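Putative exported protein (Peptoclostridium difficile, PDB 5TTA) is of unknown function but is made with a signal sequence, is probably exported, and belongs to an uncharacterised family of the E-set clan. Local coordinates at residues Q49-D52 and H56-S59; F188-K193 and G199-K204. All blocks are in the same frame, centred on the assembly; numbering follows the deposited sequence.

Contact 1 (Q49-D52 and H56-S59)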
ATOM      1  N   GLN A  49      10.084  -0.396 -30.404  1.00 22.42           N
ATOM      2  CA  GLN A  49      11.519  -0.228 -30.279  1.00 29.52           C
ATOM      3  C   GLN A  49      12.090  -1.439 -29.549  1.00 29.93           C
ATOM      4  O   GLN A  49      11.406  -2.077 -28.739  1.00 22.13           O
ATOM      5  CB  GLN A  49      11.846   1.071 -29.538  1.00 26.02           C
ATOM      6  CG  GLN A  49      11.180   2.282 -30.215  1.00 37.83           C
ATOM      7  CD  GLN A  49      11.588   3.645 -29.652  1.00 49.56           C
ATOM      8  OE1 GLN A  49      12.419   3.745 -28.742  1.00 51.01           O
ATOM      9  NE2 GLN A  49      10.982   4.708 -30.196  1.00 51.56           N
ATOM     10  N   TYR A  50      13.346  -1.753 -29.849  1.00 20.57           N
ATOM     11  CA  TYR A  50      14.047  -2.882 -29.236  1.00 21.82           C
ATOM     12  C   TYR A  50      15.162  -2.375 -28.337  1.00 30.49           C
ATOM     13  O   TYR A  50      15.855  -1.407 -28.676  1.00 29.37           O
ATOM     14  CB  TYR A  50      14.621  -3.800 -30.312  1.00 24.88           C
ATOM     15  CG  TYR A  50      13.565  -4.218 -31.302  1.00 29.79           C
ATOM     16  CD1 TYR A  50      13.266  -3.433 -32.416  1.00 34.38           C
ATOM     17  CD2 TYR A  50      12.826  -5.374 -31.090  1.00 27.62           C
ATOM     18  CE1 TYR A  50      12.264  -3.817 -33.308  1.00 36.15           C
ATOM     19  CE2 TYR A  50      11.842  -5.771 -31.975  1.00 31.76           C
ATOM     20  CZ  TYR A  50      11.563  -5.001 -33.072  1.00 33.66           C
ATOM     21  OH  TYR A  50      10.583  -5.424 -33.940  1.00 36.57           O
ATOM     22  N   ASP A  51      15.351  -3.037 -27.198  1.00 26.60           N
ATOM     23  CA  ASP A  51      16.365  -2.550 -26.282  1.00 28.56           C
ATOM     24  C   ASP A  51      17.764  -2.860 -26.824  1.00 28.83           C
ATOM     25  O   ASP A  51      17.942  -3.556 -27.836  1.00 28.36           O
ATOM     26  CB  ASP A  51      16.144  -3.120 -24.879  1.00 35.05           C
ATOM     27  CG  ASP A  51      16.416  -4.628 -24.772  1.00 34.24           C
ATOM     28  OD1 ASP A  51      17.351  -5.162 -25.419  1.00 35.12           O
ATOM     29  OD2 ASP A  51      15.706  -5.286 -23.978  1.00 34.65           O
ATOM     30  N   ASP A  52      18.766  -2.327 -26.130  1.00 33.39           N
ATOM     31  CA  ASP A  52      20.152  -2.382 -26.586  1.00 44.97           C
ATOM     32  C   ASP A  52      20.881  -3.657 -26.194  1.00 45.06           C
ATOM     33  O   ASP A  52      21.989  -3.884 -26.688  1.00 54.95           O
ATOM     34  CB  ASP A  52      20.941  -1.199 -26.026  1.00 61.79           C
ATOM     35  CG  ASP A  52      20.582   0.099 -26.688  1.00 78.75           C
ATOM     36  OD1 ASP A  52      20.539   1.130 -25.980  1.00 89.39           O
ATOM     37  OD2 ASP A  52      20.344   0.088 -27.917  1.00 84.18           O
ATOM     38  N   HIS A  56      17.538  -7.786 -27.289  1.00 25.75           N
ATOM     39  CA  HIS A  56      16.741  -6.860 -28.108  1.00 22.56           C
ATOM     40  C   HIS A  56      15.241  -7.066 -27.892  1.00 24.95           C
ATOM     41  O   HIS A  56      14.471  -7.279 -28.829  1.00 27.09           O
ATOM     42  CB  HIS A  56      17.106  -7.002 -29.586  1.00 26.29           C
ATOM     43  CG  HIS A  56      18.549  -6.713 -29.875  1.00 34.02           C
ATOM     44  ND1 HIS A  56      19.088  -5.450 -29.754  1.00 35.45           N
ATOM     45  CD2 HIS A  56      19.566  -7.520 -30.265  1.00 38.30           C
ATOM     46  CE1 HIS A  56      20.375  -5.489 -30.061  1.00 40.68           C
ATOM     47  NE2 HIS A  56      20.691  -6.735 -30.371  1.00 36.84           N
ATOM     48  N   TRP A  57      14.826  -6.971 -26.637  1.00 21.54           N
ATOM     49  CA  TRP A  57      13.418  -7.184 -26.347  1.00 21.37           C
ATOM     50  C   TRP A  57      12.571  -6.051 -26.940  1.00 22.76           C
ATOM     51  O   TRP A  57      12.988  -4.885 -26.929  1.00 19.43           O
ATOM     52  CB  TRP A  57      13.167  -7.274 -24.855  1.00 20.51           C
ATOM     53  CG  TRP A  57      13.533  -8.617 -24.233  1.00 23.62           C
ATOM     54  CD1 TRP A  57      14.240  -9.654 -24.812  1.00 22.05           C
ATOM     55  CD2 TRP A  57      13.233  -9.024 -22.906  1.00 27.34           C
ATOM     56  NE1 TRP A  57      14.352 -10.700 -23.919  1.00 22.86           N
ATOM     57  CE2 TRP A  57      13.752 -10.334 -22.737  1.00 25.22           C
ATOM     58  CE3 TRP A  57      12.542  -8.422 -21.841  1.00 25.03           C
ATOM     59  CZ2 TRP A  57      13.606 -11.043 -21.545  1.00 26.25           C
ATOM     60  CZ3 TRP A  57      12.406  -9.133 -20.650  1.00 35.23           C
ATOM     61  CH2 TRP A  57      12.947 -10.426 -20.511  1.00 30.14           C
ATOM     62  N   PRO A  58      11.385  -6.367 -27.463  1.00 21.16           N
ATOM     63  CA  PRO A  58      10.509  -5.352 -28.084  1.00 17.42           C
ATOM     64  C   PRO A  58       9.583  -4.681 -27.088  1.00 15.50           C
ATOM     65  O   PRO A  58       8.997  -5.326 -26.215  1.00 21.20           O
ATOM     66  CB  PRO A  58       9.671  -6.181 -29.076  1.00 20.10           C
ATOM     67  CG  PRO A  58       9.485  -7.512 -28.361  1.00 24.38           C
ATOM     68  CD  PRO A  58      10.825  -7.730 -27.556  1.00 24.57           C
ATOM     69  N   SER A  59       9.405  -3.365 -27.257  1.00 18.00           N
ATOM     70  CA  SER A  59       8.416  -2.639 -26.467  1.00 18.96           C
ATOM     71  C   SER A  59       7.616  -1.699 -27.361  1.00 19.48           C
ATOM     72  O   SER A  59       8.141  -1.111 -28.308  1.00 22.76           O
ATOM     73  CB  SER A  59       9.037  -1.774 -25.348  1.00 21.54           C
ATOM     74  OG  SER A  59       9.674  -2.533 -24.327  1.00 23.59           O
TER
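His-56 turns its imidazole back onto the chain just beyond strand 41-50: ND1 donates to Asp-51 O at 2.9 Å, the acceptor lying 25° out of the ring plane. With CG anti to the carbonyl carbon (chi1 -60°), the ring lies beside its own backbone N, within reach of that carbonyl. His-56 O meets the edge of the Tyr-50 ring, near its plane, 3.4 Å from CD2. Across this contact Trp-57 bonds through its backbone. Its O accepts from Asp-51 N at 3.0 Å and also takes a CA-H...O contact from Tyr-50, whereas Trp-57 N makes a weak bond, 3.3 Å, to Asp-51 OD2; OD1 of the same carboxylate is hydrogen-bonded to Thr-53 OG1. Pro-58, lacking an N-H, forms a non-hydrogen-bonded antiparallel pair with Tyr-50, and its CB packs 3.6 Å from Tyr-50 CE2. The ladder continues at Ser-59 with a hydrogen-bonded pair: its N donates to Gln-49 O (2.8 Å) and its O accepts from Gln-49 N (2.9 Å), both bonds close to straight. These bonds join the ends of strands 41-50 and 58-66 as a beta hairpin. Strand 183-189 follows on the far side of 58-66, and the Trp-57 indole reaches Gly-117 through NE1 and meets Phe-191 edge-to-face.

Contact 2 (F188-K193 and G199-K204)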
ATOM      1  N   PHE A 188       6.046  -0.299 -22.974  1.00 20.10           N
ATOM      2  CA  PHE A 188       5.347  -1.518 -22.577  1.00 24.00           C
ATOM      3  C   PHE A 188       5.830  -2.684 -23.428  1.00 14.20           C
ATOM      4  O   PHE A 188       5.678  -2.663 -24.653  1.00 18.83           O
ATOM      5  CB  PHE A 188       3.838  -1.338 -22.726  1.00 23.19           C
ATOM      6  CG  PHE A 188       3.334  -0.057 -22.136  1.00 18.69           C
ATOM      7  CD1 PHE A 188       3.287   1.102 -22.908  1.00 19.37           C
ATOM      8  CD2 PHE A 188       2.921  -0.008 -20.812  1.00 19.73           C
ATOM      9  CE1 PHE A 188       2.815   2.285 -22.386  1.00 18.52           C
ATOM     10  CE2 PHE A 188       2.455   1.190 -20.269  1.00 25.72           C
ATOM     11  CZ  PHE A 188       2.382   2.325 -21.067  1.00 19.51           C
ATOM     12  N   LEU A 189       6.390  -3.709 -22.769  1.00 21.43           N
ATOM     13  CA  LEU A 189       6.883  -4.893 -23.477  1.00 18.71           C
ATOM     14  C   LEU A 189       5.788  -5.473 -24.375  1.00 12.19           C
ATOM     15  O   LEU A 189       4.617  -5.549 -23.983  1.00 16.44           O
ATOM     16  CB  LEU A 189       7.385  -5.944 -22.462  1.00 18.49           C
ATOM     17  CG  LEU A 189       8.727  -5.560 -21.803  1.00 18.84           C
ATOM     18  CD1 LEU A 189       9.123  -6.519 -20.637  1.00 19.64           C
ATOM     19  CD2 LEU A 189       9.791  -5.592 -22.882  1.00 21.18           C
ATOM     20  N   LEU A 190       6.169  -5.866 -25.599  1.00 13.29           N
ATOM     21  CA  LEU A 190       5.195  -6.342 -26.615  1.00 15.78           C
ATOM     22  C   LEU A 190       5.772  -7.584 -27.315  1.00 18.85           C
ATOM     23  O   LEU A 190       6.273  -7.531 -28.440  1.00 20.24           O
ATOM     24  CB  LEU A 190       4.854  -5.220 -27.595  1.00 13.68           C
ATOM     25  CG  LEU A 190       3.619  -5.476 -28.476  1.00 16.80           C
ATOM     26  CD1 LEU A 190       2.414  -5.384 -27.564  1.00 19.70           C
ATOM     27  CD2 LEU A 190       3.520  -4.444 -29.553  1.00 24.85           C
ATOM     28  N   PHE A 191       5.723  -8.720 -26.596  1.00 18.53           N
ATOM     29  CA  PHE A 191       6.292  -9.977 -27.066  1.00 22.84           C
ATOM     30  C   PHE A 191       5.469 -10.655 -28.150  1.00 21.12           C
ATOM     31  O   PHE A 191       6.046 -11.294 -29.029  1.00 18.48           O
ATOM     32  CB  PHE A 191       6.462 -10.937 -25.887  1.00 17.93           C
ATOM     33  CG  PHE A 191       7.466 -10.471 -24.880  1.00 17.95           C
ATOM     34  CD1 PHE A 191       7.073 -10.144 -23.598  1.00 18.66           C
ATOM     35  CD2 PHE A 191       8.804 -10.311 -25.243  1.00 22.78           C
ATOM     36  CE1 PHE A 191       8.006  -9.713 -22.652  1.00 26.91           C
ATOM     37  CE2 PHE A 191       9.758  -9.886 -24.308  1.00 25.54           C
ATOM     38  CZ  PHE A 191       9.358  -9.581 -23.013  1.00 24.62           C
ATOM     39  N   ASP A 192       4.141 -10.520 -28.135  1.00 20.20           N
ATOM     40  CA  ASP A 192       3.330 -11.222 -29.136  1.00 20.11           C
ATOM     41  C   ASP A 192       3.689 -10.775 -30.554  1.00 23.95           C
ATOM     42  O   ASP A 192       3.824  -9.575 -30.825  1.00 24.08           O
ATOM     43  CB  ASP A 192       1.840 -10.998 -28.864  1.00 19.75           C
ATOM     44  CG  ASP A 192       0.953 -11.965 -29.656  1.00 32.42           C
ATOM     45  OD1 ASP A 192       1.473 -12.989 -30.147  1.00 26.84           O
ATOM     46  OD2 ASP A 192      -0.260 -11.701 -29.793  1.00 24.97           O
ATOM     47  N   LYS A 193       3.866 -11.758 -31.454  1.00 21.13           N
ATOM     48  CA  LYS A 193       4.184 -11.624 -32.896  1.00 22.92           C
ATOM     49  C   LYS A 193       5.648 -11.265 -33.130  1.00 24.65           C
ATOM     50  O   LYS A 193       6.018 -10.967 -34.263  1.00 24.16           O
ATOM     51  CB  LYS A 193       3.318 -10.584 -33.629  1.00 24.34           C
ATOM     52  CG  LYS A 193       1.799 -10.723 -33.390  1.00 27.70           C
ATOM     53  CD  LYS A 193       1.216 -11.930 -34.085  1.00 34.63           C
ATOM     54  CE  LYS A 193      -0.315 -11.860 -34.092  1.00 33.49           C
ATOM     55  NZ  LYS A 193      -0.889 -13.036 -34.776  1.00 29.82           N
ATOM     56  N   GLY A 199      14.607 -10.955 -35.191  1.00 30.41           N
ATOM     57  CA  GLY A 199      14.292  -9.580 -34.913  1.00 39.25           C
ATOM     58  C   GLY A 199      13.009  -9.080 -35.548  1.00 38.43           C
ATOM     59  O   GLY A 199      12.692  -7.894 -35.394  1.00 41.54           O
ATOM     60  N   GLU A 200      12.266  -9.937 -36.247  1.00 35.83           N
ATOM     61  CA  GLU A 200      11.069  -9.502 -36.960  1.00 40.38           C
ATOM     62  C   GLU A 200       9.875  -9.402 -36.021  1.00 35.58           C
ATOM     63  O   GLU A 200       9.703 -10.229 -35.122  1.00 30.88           O
ATOM     64  CB  GLU A 200      10.724 -10.467 -38.094  1.00 47.83           C
ATOM     65  CG  GLU A 200      11.844 -10.758 -39.061  1.00 62.29           C
ATOM     66  CD  GLU A 200      11.501 -11.915 -39.988  1.00 74.97           C
ATOM     67  OE1 GLU A 200      11.267 -11.670 -41.193  1.00 77.44           O
ATOM     68  OE2 GLU A 200      11.442 -13.071 -39.501  1.00 75.45           O
ATOM     69  N   HIS A 201       9.029  -8.399 -36.263  1.00 28.10           N
ATOM     70  CA  HIS A 201       7.800  -8.201 -35.508  1.00 23.29           C
ATOM     71  C   HIS A 201       6.641  -8.088 -36.493  1.00 24.60           C
ATOM     72  O   HIS A 201       6.700  -7.272 -37.416  1.00 29.91           O
ATOM     73  CB  HIS A 201       7.879  -6.953 -34.634  1.00 24.92           C
ATOM     74  CG  HIS A 201       7.075  -7.054 -33.378  1.00 25.36           C
ATOM     75  ND1 HIS A 201       5.720  -7.304 -33.383  1.00 27.95           N
ATOM     76  CD2 HIS A 201       7.439  -6.975 -32.078  1.00 23.51           C
ATOM     77  CE1 HIS A 201       5.283  -7.371 -32.138  1.00 27.48           C
ATOM     78  NE2 HIS A 201       6.302  -7.160 -31.329  1.00 21.91           N
ATOM     79  N   GLY A 202       5.592  -8.895 -36.291  1.00 23.75           N
ATOM     80  CA  GLY A 202       4.449  -8.830 -37.189  1.00 23.27           C
ATOM     81  C   GLY A 202       3.733  -7.494 -37.127  1.00 20.53           C
ATOM     82  O   GLY A 202       3.038  -7.106 -38.077  1.00 28.40           O
ATOM     83  N   VAL A 203       3.857  -6.796 -36.009  1.00 21.26           N
ATOM     84  CA  VAL A 203       3.239  -5.484 -35.836  1.00 23.92           C
ATOM     85  C   VAL A 203       4.119  -4.447 -36.516  1.00 27.31           C
ATOM     86  O   VAL A 203       5.290  -4.292 -36.162  1.00 26.74           O
ATOM     87  CB  VAL A 203       3.048  -5.143 -34.354  1.00 22.11           C
ATOM     88  CG1 VAL A 203       2.583  -3.694 -34.211  1.00 21.16           C
ATOM     89  CG2 VAL A 203       2.075  -6.093 -33.690  1.00 26.20           C
ATOM     90  N   LYS A 204       3.555  -3.731 -37.492  1.00 19.43           N
ATOM     91  CA  LYS A 204       4.272  -2.683 -38.203  1.00 26.08           C
ATOM     92  C   LYS A 204       3.878  -1.295 -37.729  1.00 32.13           C
ATOM     93  O   LYS A 204       4.719  -0.389 -37.715  1.00 24.05           O
ATOM     94  CB  LYS A 204       4.011  -2.812 -39.717  1.00 25.06           C
ATOM     95  CG  LYS A 204       4.743  -1.813 -40.597  1.00 34.73           C
ATOM     96  CD  LYS A 204       6.253  -1.966 -40.514  1.00 47.70           C
ATOM     97  CE  LYS A 204       6.922  -1.482 -41.797  1.00 50.10           C
ATOM     98  NZ  LYS A 204       6.883  -0.010 -41.913  1.00 51.10           N
TER
HETATM   99  O   HOH W   1       7.705 -12.200 -36.618  1.00 52.69           O
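The contact is a histidine-centred junction between the end of strand 183-189 with the loop that follows it and the weakly bonded strand 200-201 with the residues after it, placed where the short hairpin 194-195/200-201 returns. Side-chain and backbone bonds both close it. His-201 NE2 donates to Leu-190 O at 2.9 Å with an N-H...O angle of 167°; the acceptor sits at the ring edge, in the imidazole plane. At the other nitrogen, ND1 accepts a longer bond from Val-203 N (3.3 Å), two residues on in the same segment. This pair of bonds gives each ring nitrogen a partner and restricts rotation of the imidazole. Chi1 of -149° lies off the usual staggered values, and carries the ring across to the Leu-190 carbonyl. Asp-192 O approaches CE1 at 3.0 Å, while Lys-193 C lies over one face of the ring, 3.9 Å above its plane and offset toward the rim. A backbone-to-backbone bond runs from Gly-202 N to Lys-193 O (2.9 Å), with the donor 36° above the carbonyl plane. A water bridges the same oxygen to Glu-200 O, the latter bond weak, and His-201 CA adds a CA-H...O contact, so several donors converge on one carbonyl. Lys-193 CB stands 3.9 Å from Gly-202 N, but the rest of the lysine chain bends off. Around the junction, Ile-48 touches Leu-190, His-201 and Val-203, and Asp-192 OD2 is bonded to Tyr-92 N. Because ND1 accepts and NE2 donates, the bonding pattern is consistent with a neutral imidazole protonated at NE2, acting here as a cross-link between main-chain groups.

Contact 1 and contact 2 lie with their centres about 9 Å apart, on the same side of the chain's centre, and come in series: 49-52 and 56-59 close before 188-193 and 199-204 open. Both reach the three-stranded antiparallel sheet, contact 2 through strand 183-189 only; in it 58-66 is the middle strand between 41-50 and 183-189. A probable hydrogen bond from Leu-190 N to Pro-58 O (2.9 Å) joins them directly, and Tyr-50 OH packs against His-201 CB at 3.2 Å. The hairpin end of contact 1 is therefore built against the outgoing loop of contact 2, bringing together parts of the chain some 130 residues apart in sequence.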